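PDB 3OT5: UDP-N-acetylglucosamine 2-epimerase from Listeria monocytogenes, which probably catalyses the reversible epimerisation at C2 that interconverts UDP-N-acetylglucosamine and UDP-N-acetylmannosamine. Local coordinates for residues 193-198 and 396-401; 201-206 and 379-384; 118-123 and 141-146. All blocks are in the same frame, centred on the assembly; numbering follows the deposited sequence.

Following the chain from its N terminus, contact 3 comes first: it closes a short loop, pairing strands 117-121 and 140-144, which helix 125-136 connects, within the seven-stranded parallel sheet. The outermost strand of that sheet, 194-196, then opens contact 1, and helix 200-208 directly after it opens contact 2. From there the chain builds the second, six-stranded domain before returning. Helix 380-392 closes contact 2 at its first turn, and the C-terminal tail closes contact 1, so the smaller loop lies within the larger. Both bring the end of the chain back to the first domain. Ile-384 of contact 2 also packs on Val-144 of contact 3.

Contact 1 of 3, residues 193-198 and 396-401; sequences TIFVTG and DRPEDF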
loop_
_atom_site.group_PDB
_atom_site.type_symbol
_atom_site.label_atom_id
_atom_site.label_comp_id
_atom_site.label_asym_id
_atom_site.label_seq_id
_atom_site.Cartn_x
_atom_site.Cartn_y
_atom_site.Cartn_z
ATOM N N THR A 193 -19.883 -10.593 -8.328
ATOM C CA THR A 193 -19.297 -9.270 -8.534
ATOM C C THR A 193 -17.992 -9.011 -7.746
ATOM O O THR A 193 -17.372 -7.951 -7.901
ATOM C CB THR A 193 -20.313 -8.176 -8.170
ATOM O OG1 THR A 193 -20.575 -8.208 -6.766
ATOM C CG2 THR A 193 -21.622 -8.370 -8.959
ATOM N N ILE A 194 -17.567 -9.967 -6.923
ATOM C CA ILE A 194 -16.351 -9.785 -6.120
ATOM C C ILE A 194 -15.199 -10.638 -6.623
ATOM O O ILE A 194 -15.358 -11.843 -6.878
ATOM C CB ILE A 194 -16.582 -10.167 -4.646
ATOM C CG1 ILE A 194 -17.790 -9.433 -4.060
ATOM C CG2 ILE A 194 -15.342 -9.851 -3.823
ATOM C CD1 ILE A 194 -18.227 -10.021 -2.735
ATOM N N PHE A 195 -14.023 -10.028 -6.733
ATOM C CA PHE A 195 -12.844 -10.749 -7.188
ATOM C C PHE A 195 -11.660 -10.502 -6.264
ATOM O O PHE A 195 -11.247 -9.366 -6.098
ATOM C CB PHE A 195 -12.464 -10.315 -8.608
ATOM C CG PHE A 195 -13.513 -10.601 -9.634
ATOM C CD1 PHE A 195 -13.481 -11.785 -10.366
ATOM C CD2 PHE A 195 -14.539 -9.700 -9.869
ATOM C CE1 PHE A 195 -14.446 -12.056 -11.311
ATOM C CE2 PHE A 195 -15.519 -9.970 -10.825
ATOM C CZ PHE A 195 -15.467 -11.142 -11.546
ATOM N N VAL A 196 -11.129 -11.566 -5.657
ATOM C CA VAL A 196 -9.953 -11.450 -4.816
ATOM C C VAL A 196 -8.838 -11.386 -5.839
ATOM O O VAL A 196 -8.519 -12.367 -6.492
ATOM C CB VAL A 196 -9.725 -12.665 -3.889
ATOM C CG1 VAL A 196 -8.446 -12.443 -3.022
ATOM C CG2 VAL A 196 -10.932 -12.902 -3.003
ATOM N N THR A 197 -8.250 -10.214 -5.971
ATOM C CA THR A 197 -7.209 -9.976 -6.952
ATOM C C THR A 197 -5.819 -9.784 -6.371
ATOM O O THR A 197 -4.823 -9.859 -7.095
ATOM C CB THR A 197 -7.540 -8.659 -7.657
ATOM O OG1 THR A 197 -7.545 -7.609 -6.681
ATOM C CG2 THR A 197 -8.919 -8.740 -8.314
ATOM N N GLY A 198 -5.748 -9.562 -5.066
ATOM C CA GLY A 198 -4.470 -9.247 -4.420
ATOM C C GLY A 198 -4.412 -7.724 -4.379
ATOM O O GLY A 198 -5.329 -7.044 -4.850
ATOM N N ASP A 396 -13.808 -15.336 -20.423
ATOM C CA ASP A 396 -13.512 -16.093 -19.200
ATOM C C ASP A 396 -13.379 -15.274 -17.916
ATOM O O ASP A 396 -12.572 -14.339 -17.830
ATOM C CB ASP A 396 -12.249 -16.948 -19.387
ATOM C CG ASP A 396 -12.441 -18.063 -20.397
ATOM O OD1 ASP A 396 -13.530 -18.142 -21.006
ATOM O OD2 ASP A 396 -11.504 -18.864 -20.579
ATOM N N ARG A 397 -14.188 -15.648 -16.923
ATOM C CA ARG A 397 -14.169 -15.016 -15.604
ATOM C C ARG A 397 -12.859 -15.367 -14.911
ATOM O O ARG A 397 -12.556 -16.539 -14.731
ATOM C CB ARG A 397 -15.322 -15.545 -14.755
ATOM C CG ARG A 397 -15.297 -15.049 -13.327
ATOM C CD ARG A 397 -16.302 -15.768 -12.444
ATOM N NE ARG A 397 -16.204 -15.277 -11.071
ATOM C CZ ARG A 397 -16.853 -14.214 -10.597
ATOM N NH1 ARG A 397 -17.673 -13.513 -11.379
ATOM N NH2 ARG A 397 -16.678 -13.847 -9.330
ATOM N N PRO A 398 -12.082 -14.359 -14.498
ATOM C CA PRO A 398 -10.829 -14.685 -13.839
ATOM C C PRO A 398 -11.090 -15.307 -12.475
ATOM O O PRO A 398 -12.033 -14.926 -11.794
ATOM C CB PRO A 398 -10.161 -13.328 -13.691
ATOM C CG PRO A 398 -11.294 -12.381 -13.530
ATOM C CD PRO A 398 -12.400 -12.923 -14.384
ATOM N N GLU A 399 -10.271 -16.270 -12.083
ATOM C CA GLU A 399 -10.461 -16.907 -10.798
ATOM C C GLU A 399 -9.677 -16.102 -9.761
ATOM O O GLU A 399 -8.729 -15.394 -10.102
ATOM C CB GLU A 399 -10.019 -18.367 -10.861
ATOM C CG GLU A 399 -10.611 -19.244 -9.768
ATOM C CD GLU A 399 -10.368 -20.719 -10.022
ATOM O OE1 GLU A 399 -9.272 -21.071 -10.515
ATOM O OE2 GLU A 399 -11.268 -21.533 -9.717
ATOM N N ASP A 400 -10.100 -16.192 -8.506
ATOM C CA ASP A 400 -9.460 -15.473 -7.400
ATOM C C ASP A 400 -7.979 -15.769 -7.206
ATOM O O ASP A 400 -7.482 -16.839 -7.568
ATOM C CB ASP A 400 -10.182 -15.789 -6.084
ATOM C CG ASP A 400 -11.553 -15.161 -6.003
ATOM O OD1 ASP A 400 -11.786 -14.166 -6.715
ATOM O OD2 ASP A 400 -12.378 -15.635 -5.197
ATOM N N PHE A 401 -7.277 -14.799 -6.633
ATOM C CA PHE A 401 -5.866 -14.967 -6.328
ATOM C C PHE A 401 -5.780 -16.007 -5.219
ATOM O O PHE A 401 -6.390 -15.853 -4.159
ATOM C CB PHE A 401 -5.215 -13.636 -5.927
ATOM C CG PHE A 401 -3.861 -13.795 -5.283
ATOM C CD1 PHE A 401 -2.785 -14.294 -6.004
ATOM C CD2 PHE A 401 -3.663 -13.429 -3.961
ATOM C CE1 PHE A 401 -1.534 -14.451 -5.407
ATOM C CE2 PHE A 401 -2.416 -13.569 -3.360
ATOM C CZ PHE A 401 -1.352 -14.083 -4.084
HETATM O O HOH W 1 -9.523 -12.387 -9.259
#
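Val-196 and the tail residues Asp-400 and Phe-401 are joined by two hydrogen bonds. Phe-401 N donates to Val-196 O over 2.7 Å, nearly straight at the hydrogen, and Val-196 N gives its proton to Asp-400 OD1 at 2.9 Å. The second bond reaches the carboxylate from well above its plane, 62° out. Its other oxygen, OD2, forms a salt bridge with Lys-181 of helix 178-186, so each of its oxygens has a partner of its own. A water adds a further link, donating to both Val-196 O and Glu-399 O.

The strand 194-196 is the last of the seven in the parallel Rossmann-type sheet. Phe-195 and Thr-197 bond inward to strand 172-175, while Val-196 turns its N-H and C=O outward, on the side where no further strand follows, and the irregular C-terminal tail bonds to both.

Aromatic and apolar packing centres on Phe-195. The guanidinium of Arg-397 leans over the CE1-CZ side of the ring, NH2 above the face near its rim and Arg-397 CG at the edge; the two planes are 28° apart, and Phe-195 CE1 stands 3.3 Å above the middle of the guanidinium. Arg-397 gets there with CG anti to the backbone N (chi1 174°) and an extended chain as far as NE; NH1 is also tied to the carbonyl of Ala-192. Pro-398 comes in at the rim: its O lies near the ring plane, 3.7 Å from Phe-195 CD1, and its CD is 3.8 Å from CE1. Further along, the Val-196 side chain crosses that of Asp-400 at about a right angle, CB to CG 3.7 Å, and Phe-401 CB passes 3.9 Å from Thr-197 C.

Contact 2 of 3, residues 201-206 and 379-384; sequences AIDALK and FAANRI
Two flat groups shape this contact, the carboxylate of Asp-203 and the ring of Phe-379. The carboxylate faces the opening turn of helix 380-392. Its OD1 accepts the N-H of Ala-381 at 2.7 Å, almost straight at 169°, the donor arriving on the syn side but 29° out of the carboxylate plane. OD2 takes the N-H of Ala-380 at 3.1 Å, a longer and doubtful bond, since OD2 is placed with less confidence. At the Phe-379 ring, the edge has Asn-382 OD1 in its plane, and Lys-206 NZ comes within 3.7 Å of CE1 and 3.8 Å of CD1.

Asp-203 is brought into line by its first torsion, which sets CG beside its own backbone N and anti to the carbonyl carbon (chi1 -59°). The same OD1 rests 3.2 Å from Ala-381 CB. A buried acid meeting N-H groups at the start of a helix is probably stabilised in its negative form by the helix dipole. Accepting first-turn N-H groups is the part often played by a polar side chain at the N-cap; here that position holds Phe-379, and the carboxylate is supplied by a neighbouring helix. Phe-379 sends its own amide to Asp-377 OD1 instead. The lysine chain bends at its third torsion, and its ammonium is hydrogen-bonded to the carbonyl of Gly-378.

The contact thus binds one helix's side to another's beginning. Helix 200-208 directly follows strand 194-196, and helix 37-51 lines both partners, Pro-45 touching Asp-203 and Leu-46 touching Ile-384, while Thr-200 packs against Ala-380.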
loop_
_atom_site.group_PDB
_atom_site.type_symbol
_atom_site.label_atom_id
_atom_site.label_comp_id
_atom_site.label_asym_id
_atom_site.label_seq_id
_atom_site.Cartn_x
_atom_site.Cartn_y
_atom_site.Cartn_z
ATOM N N ALA A 201 -0.515 -2.592 -4.880
ATOM C CA ALA A 201 0.705 -1.997 -4.322
ATOM C C ALA A 201 1.905 -2.888 -4.598
ATOM O O ALA A 201 3.013 -2.403 -4.803
ATOM C CB ALA A 201 0.555 -1.764 -2.818
ATOM N N ILE A 202 1.674 -4.194 -4.615
ATOM C CA ILE A 202 2.731 -5.143 -4.889
ATOM C C ILE A 202 3.082 -5.040 -6.378
ATOM O O ILE A 202 4.262 -5.059 -6.724
ATOM C CB ILE A 202 2.316 -6.552 -4.454
ATOM C CG1 ILE A 202 2.017 -6.543 -2.942
ATOM C CG2 ILE A 202 3.401 -7.553 -4.792
ATOM C CD1 ILE A 202 1.385 -7.811 -2.404
ATOM N N ASP A 203 2.073 -4.887 -7.256
ATOM C CA ASP A 203 2.343 -4.733 -8.698
ATOM C C ASP A 203 3.246 -3.509 -8.895
ATOM O O ASP A 203 4.133 -3.499 -9.751
ATOM C CB ASP A 203 1.077 -4.502 -9.559
ATOM C CG ASP A 203 0.043 -5.618 -9.455
ATOM O OD1 ASP A 203 -0.691 -5.815 -10.453
ATOM O OD2 ASP A 203 -0.057 -6.302 -8.412
ATOM N N ALA A 204 2.997 -2.470 -8.114
ATOM C CA ALA A 204 3.777 -1.230 -8.207
ATOM C C ALA A 204 5.289 -1.449 -8.055
ATOM O O ALA A 204 6.077 -0.766 -8.681
ATOM C CB ALA A 204 3.301 -0.238 -7.173
ATOM N N LEU A 205 5.678 -2.401 -7.225
ATOM C CA LEU A 205 7.094 -2.697 -6.988
ATOM C C LEU A 205 7.838 -3.058 -8.282
ATOM O O LEU A 205 9.042 -2.803 -8.409
ATOM C CB LEU A 205 7.234 -3.836 -5.968
ATOM C CG LEU A 205 6.628 -3.592 -4.568
ATOM C CD1 LEU A 205 6.646 -4.874 -3.699
ATOM C CD2 LEU A 205 7.330 -2.450 -3.846
ATOM N N LYS A 206 7.134 -3.631 -9.256
ATOM C CA LYS A 206 7.791 -3.998 -10.504
ATOM C C LYS A 206 8.300 -2.738 -11.204
ATOM O O LYS A 206 9.277 -2.787 -11.934
ATOM C CB LYS A 206 6.848 -4.797 -11.416
ATOM C CG LYS A 206 6.378 -6.137 -10.825
ATOM C CD LYS A 206 5.452 -6.908 -11.773
ATOM C CE LYS A 206 4.155 -6.142 -12.060
ATOM N NZ LYS A 206 3.217 -6.921 -12.909
ATOM N N PHE A 379 0.335 -9.276 -9.581
ATOM C CA PHE A 379 -0.452 -9.323 -10.795
ATOM C C PHE A 379 -1.906 -9.026 -10.526
ATOM O O PHE A 379 -2.778 -9.485 -11.243
ATOM C CB PHE A 379 -0.273 -10.671 -11.513
ATOM C CG PHE A 379 1.124 -10.911 -11.985
ATOM C CD1 PHE A 379 1.566 -10.369 -13.180
ATOM C CD2 PHE A 379 2.002 -11.679 -11.240
ATOM C CE1 PHE A 379 2.862 -10.581 -13.620
ATOM C CE2 PHE A 379 3.293 -11.903 -11.675
ATOM C CZ PHE A 379 3.726 -11.351 -12.866
ATOM N N ALA A 380 -2.164 -8.228 -9.500
ATOM C CA ALA A 380 -3.528 -7.849 -9.166
ATOM C C ALA A 380 -4.145 -7.065 -10.323
ATOM O O ALA A 380 -5.316 -7.236 -10.628
ATOM C CB ALA A 380 -3.554 -7.031 -7.890
ATOM N N ALA A 381 -3.343 -6.234 -10.981
ATOM C CA ALA A 381 -3.811 -5.423 -12.102
ATOM C C ALA A 381 -4.368 -6.284 -13.237
ATOM O O ALA A 381 -5.423 -5.994 -13.788
ATOM C CB ALA A 381 -2.682 -4.522 -12.620
ATOM N N ASN A 382 -3.652 -7.354 -13.565
ATOM C CA ASN A 382 -4.052 -8.256 -14.634
ATOM C C ASN A 382 -5.370 -8.923 -14.308
ATOM O O ASN A 382 -6.241 -9.032 -15.168
ATOM C CB ASN A 382 -2.950 -9.279 -14.878
ATOM C CG ASN A 382 -1.657 -8.627 -15.278
ATOM O OD1 ASN A 382 -0.673 -8.698 -14.551
ATOM N ND2 ASN A 382 -1.680 -7.890 -16.388
ATOM N N ARG A 383 -5.522 -9.364 -13.064
ATOM C CA ARG A 383 -6.777 -9.974 -12.627
ATOM C C ARG A 383 -7.893 -8.927 -12.665
ATOM O O ARG A 383 -9.006 -9.218 -13.067
ATOM C CB ARG A 383 -6.647 -10.572 -11.226
ATOM C CG ARG A 383 -5.634 -11.743 -11.136
ATOM C CD ARG A 383 -5.644 -12.402 -9.768
ATOM N NE ARG A 383 -4.620 -13.441 -9.680
ATOM C CZ ARG A 383 -3.364 -13.235 -9.287
ATOM N NH1 ARG A 383 -2.957 -12.034 -8.918
ATOM N NH2 ARG A 383 -2.517 -14.236 -9.250
ATOM N N ILE A 384 -7.593 -7.698 -12.266
ATOM C CA ILE A 384 -8.617 -6.650 -12.298
ATOM C C ILE A 384 -9.099 -6.450 -13.744
ATOM O O ILE A 384 -10.299 -6.466 -13.999
ATOM C CB ILE A 384 -8.124 -5.325 -11.668
ATOM C CG1 ILE A 384 -7.912 -5.499 -10.164
ATOM C CG2 ILE A 384 -9.141 -4.174 -11.897
ATOM C CD1 ILE A 384 -7.286 -4.272 -9.478
#

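Contact 3 of 3, residues 118-123 and 141-146; sequences VLVHGD and LGHVEA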
loop_
_atom_site.group_PDB
_atom_site.type_symbol
_atom_site.label_atom_id
_atom_site.label_comp_id
_atom_site.label_asym_id
_atom_site.label_seq_id
_atom_site.Cartn_x
_atom_site.Cartn_y
_atom_site.Cartn_z
ATOM N N VAL A 118 -15.789 3.514 -14.156
ATOM C CA VAL A 118 -14.948 4.383 -13.379
ATOM C C VAL A 118 -14.369 3.546 -12.265
ATOM O O VAL A 118 -15.099 2.769 -11.624
ATOM C CB VAL A 118 -15.734 5.542 -12.789
ATOM C CG1 VAL A 118 -14.795 6.457 -11.978
ATOM C CG2 VAL A 118 -16.400 6.324 -13.897
ATOM N N LEU A 119 -13.061 3.687 -12.044
ATOM C CA LEU A 119 -12.394 2.938 -10.991
ATOM C C LEU A 119 -11.931 3.886 -9.920
ATOM O O LEU A 119 -11.203 4.853 -10.195
ATOM C CB LEU A 119 -11.203 2.137 -11.515
ATOM C CG LEU A 119 -11.511 1.140 -12.624
ATOM C CD1 LEU A 119 -10.218 0.500 -13.126
ATOM C CD2 LEU A 119 -12.519 0.098 -12.143
ATOM N N VAL A 120 -12.391 3.617 -8.700
ATOM C CA VAL A 120 -12.018 4.402 -7.536
ATOM C C VAL A 120 -11.263 3.437 -6.642
ATOM O O VAL A 120 -11.456 2.193 -6.697
ATOM C CB VAL A 120 -13.236 5.032 -6.836
ATOM C CG1 VAL A 120 -14.007 5.996 -7.836
ATOM C CG2 VAL A 120 -14.153 3.969 -6.314
ATOM N N HIS A 121 -10.392 3.990 -5.820
ATOM C CA HIS A 121 -9.585 3.170 -4.971
ATOM C C HIS A 121 -9.793 3.365 -3.484
ATOM O O HIS A 121 -9.944 4.487 -2.984
ATOM C CB HIS A 121 -8.108 3.450 -5.252
ATOM C CG HIS A 121 -7.182 2.612 -4.433
ATOM N ND1 HIS A 121 -6.949 2.854 -3.096
ATOM C CD2 HIS A 121 -6.447 1.519 -4.753
ATOM C CE1 HIS A 121 -6.113 1.943 -2.626
ATOM N NE2 HIS A 121 -5.788 1.128 -3.614
ATOM N N GLY A 122 -9.769 2.236 -2.788
ATOM C CA GLY A 122 -9.840 2.209 -1.348
ATOM C C GLY A 122 -10.886 3.002 -0.593
ATOM O O GLY A 122 -12.074 2.998 -0.926
ATOM N N ASP A 123 -10.409 3.748 0.395
ATOM C CA ASP A 123 -11.289 4.431 1.317
ATOM C C ASP A 123 -11.162 5.942 1.476
ATOM O O ASP A 123 -11.652 6.509 2.459
ATOM C CB ASP A 123 -11.039 3.754 2.646
ATOM C CG ASP A 123 -9.571 3.690 2.980
ATOM O OD1 ASP A 123 -8.821 4.616 2.572
ATOM O OD2 ASP A 123 -9.164 2.730 3.666
ATOM N N LEU A 141 -19.299 1.194 -11.683
ATOM C CA LEU A 141 -18.311 1.568 -10.687
ATOM C C LEU A 141 -17.505 0.363 -10.238
ATOM O O LEU A 141 -18.058 -0.639 -9.783
ATOM C CB LEU A 141 -18.997 2.195 -9.464
ATOM C CG LEU A 141 -18.068 2.693 -8.353
ATOM C CD1 LEU A 141 -17.063 3.700 -8.889
ATOM C CD2 LEU A 141 -18.874 3.309 -7.213
ATOM N N GLY A 142 -16.193 0.471 -10.371
ATOM C CA GLY A 142 -15.295 -0.586 -9.960
ATOM C C GLY A 142 -14.542 -0.071 -8.748
ATOM O O GLY A 142 -14.072 1.076 -8.743
ATOM N N HIS A 143 -14.412 -0.919 -7.733
ATOM C CA HIS A 143 -13.736 -0.529 -6.493
ATOM C C HIS A 143 -12.468 -1.345 -6.290
ATOM O O HIS A 143 -12.520 -2.553 -6.024
ATOM C CB HIS A 143 -14.745 -0.661 -5.355
ATOM C CG HIS A 143 -14.296 -0.097 -4.045
ATOM N ND1 HIS A 143 -14.790 -0.545 -2.841
ATOM C CD2 HIS A 143 -13.360 0.833 -3.745
ATOM C CE1 HIS A 143 -14.225 0.129 -1.859
ATOM N NE2 HIS A 143 -13.345 0.964 -2.380
ATOM N N VAL A 144 -11.324 -0.674 -6.459
ATOM C CA VAL A 144 -10.020 -1.304 -6.308
ATOM C C VAL A 144 -9.704 -1.284 -4.829
ATOM O O VAL A 144 -9.830 -0.250 -4.207
ATOM C CB VAL A 144 -8.935 -0.566 -7.100
ATOM C CG1 VAL A 144 -7.597 -1.246 -6.911
ATOM C CG2 VAL A 144 -9.310 -0.517 -8.592
ATOM N N GLU A 145 -9.255 -2.427 -4.286
ATOM C CA GLU A 145 -8.990 -2.587 -2.855
ATOM C C GLU A 145 -10.335 -2.466 -2.132
ATOM O O GLU A 145 -10.550 -1.590 -1.280
ATOM C CB GLU A 145 -7.944 -1.603 -2.308
ATOM C CG GLU A 145 -7.675 -1.812 -0.822
ATOM C CD GLU A 145 -6.614 -0.890 -0.251
ATOM O OE1 GLU A 145 -7.014 0.054 0.466
ATOM O OE2 GLU A 145 -5.401 -1.075 -0.542
ATOM N N ALA A 146 -11.224 -3.396 -2.476
ATOM C CA ALA A 146 -12.577 -3.433 -1.961
ATOM C C ALA A 146 -12.793 -4.337 -0.780
ATOM O O ALA A 146 -12.269 -5.459 -0.728
ATOM C CB ALA A 146 -13.537 -3.876 -3.097
HETATM O O HOH W 2 -9.707 0.225 1.482
#
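The ring of His-121 is overlapped by the CB of Glu-145, an off-centre CH-pi contact with CB 4.1 Å from the ring centroid. Val-144 O stands over one face, offset toward the rim. The glutamate chain runs on extended past the ring, its carboxylate plane turned 62° from it, and OE2 ends in a salt bridge with Lys-42 of helix 37-51.

The second histidine works through its edge. His-143 NE2 donates to Gly-122 O at 2.8 Å, with the acceptor close to the ring plane; chi1 of -171° throws the ring away from the backbone N and forward to the turn that follows strand 117-121. Gly-122 N in turn bonds to Val-144 O, so that glycine is gripped at both its polar backbone atoms.

Behind these, the parallel strands pair regularly, from Gly-142 N to Val-118 O at 2.8 Å through Val-120 N to Gly-142 O and Val-144 N to Val-120 O. Leu-119 CD2 lies 3.6 Å from Gly-142 CA, and Val-120 CG2 meets Leu-141 CD1 at 3.9 Å. Helix 37-51 packs on the His-121 and Val-144 side, helices 125-136 and 159-169 on the Val-120 and Leu-141 side.

This is a beta-alpha-beta crossover of a Rossmann-like domain, in which the loops after the strands typically border the active-site cleft.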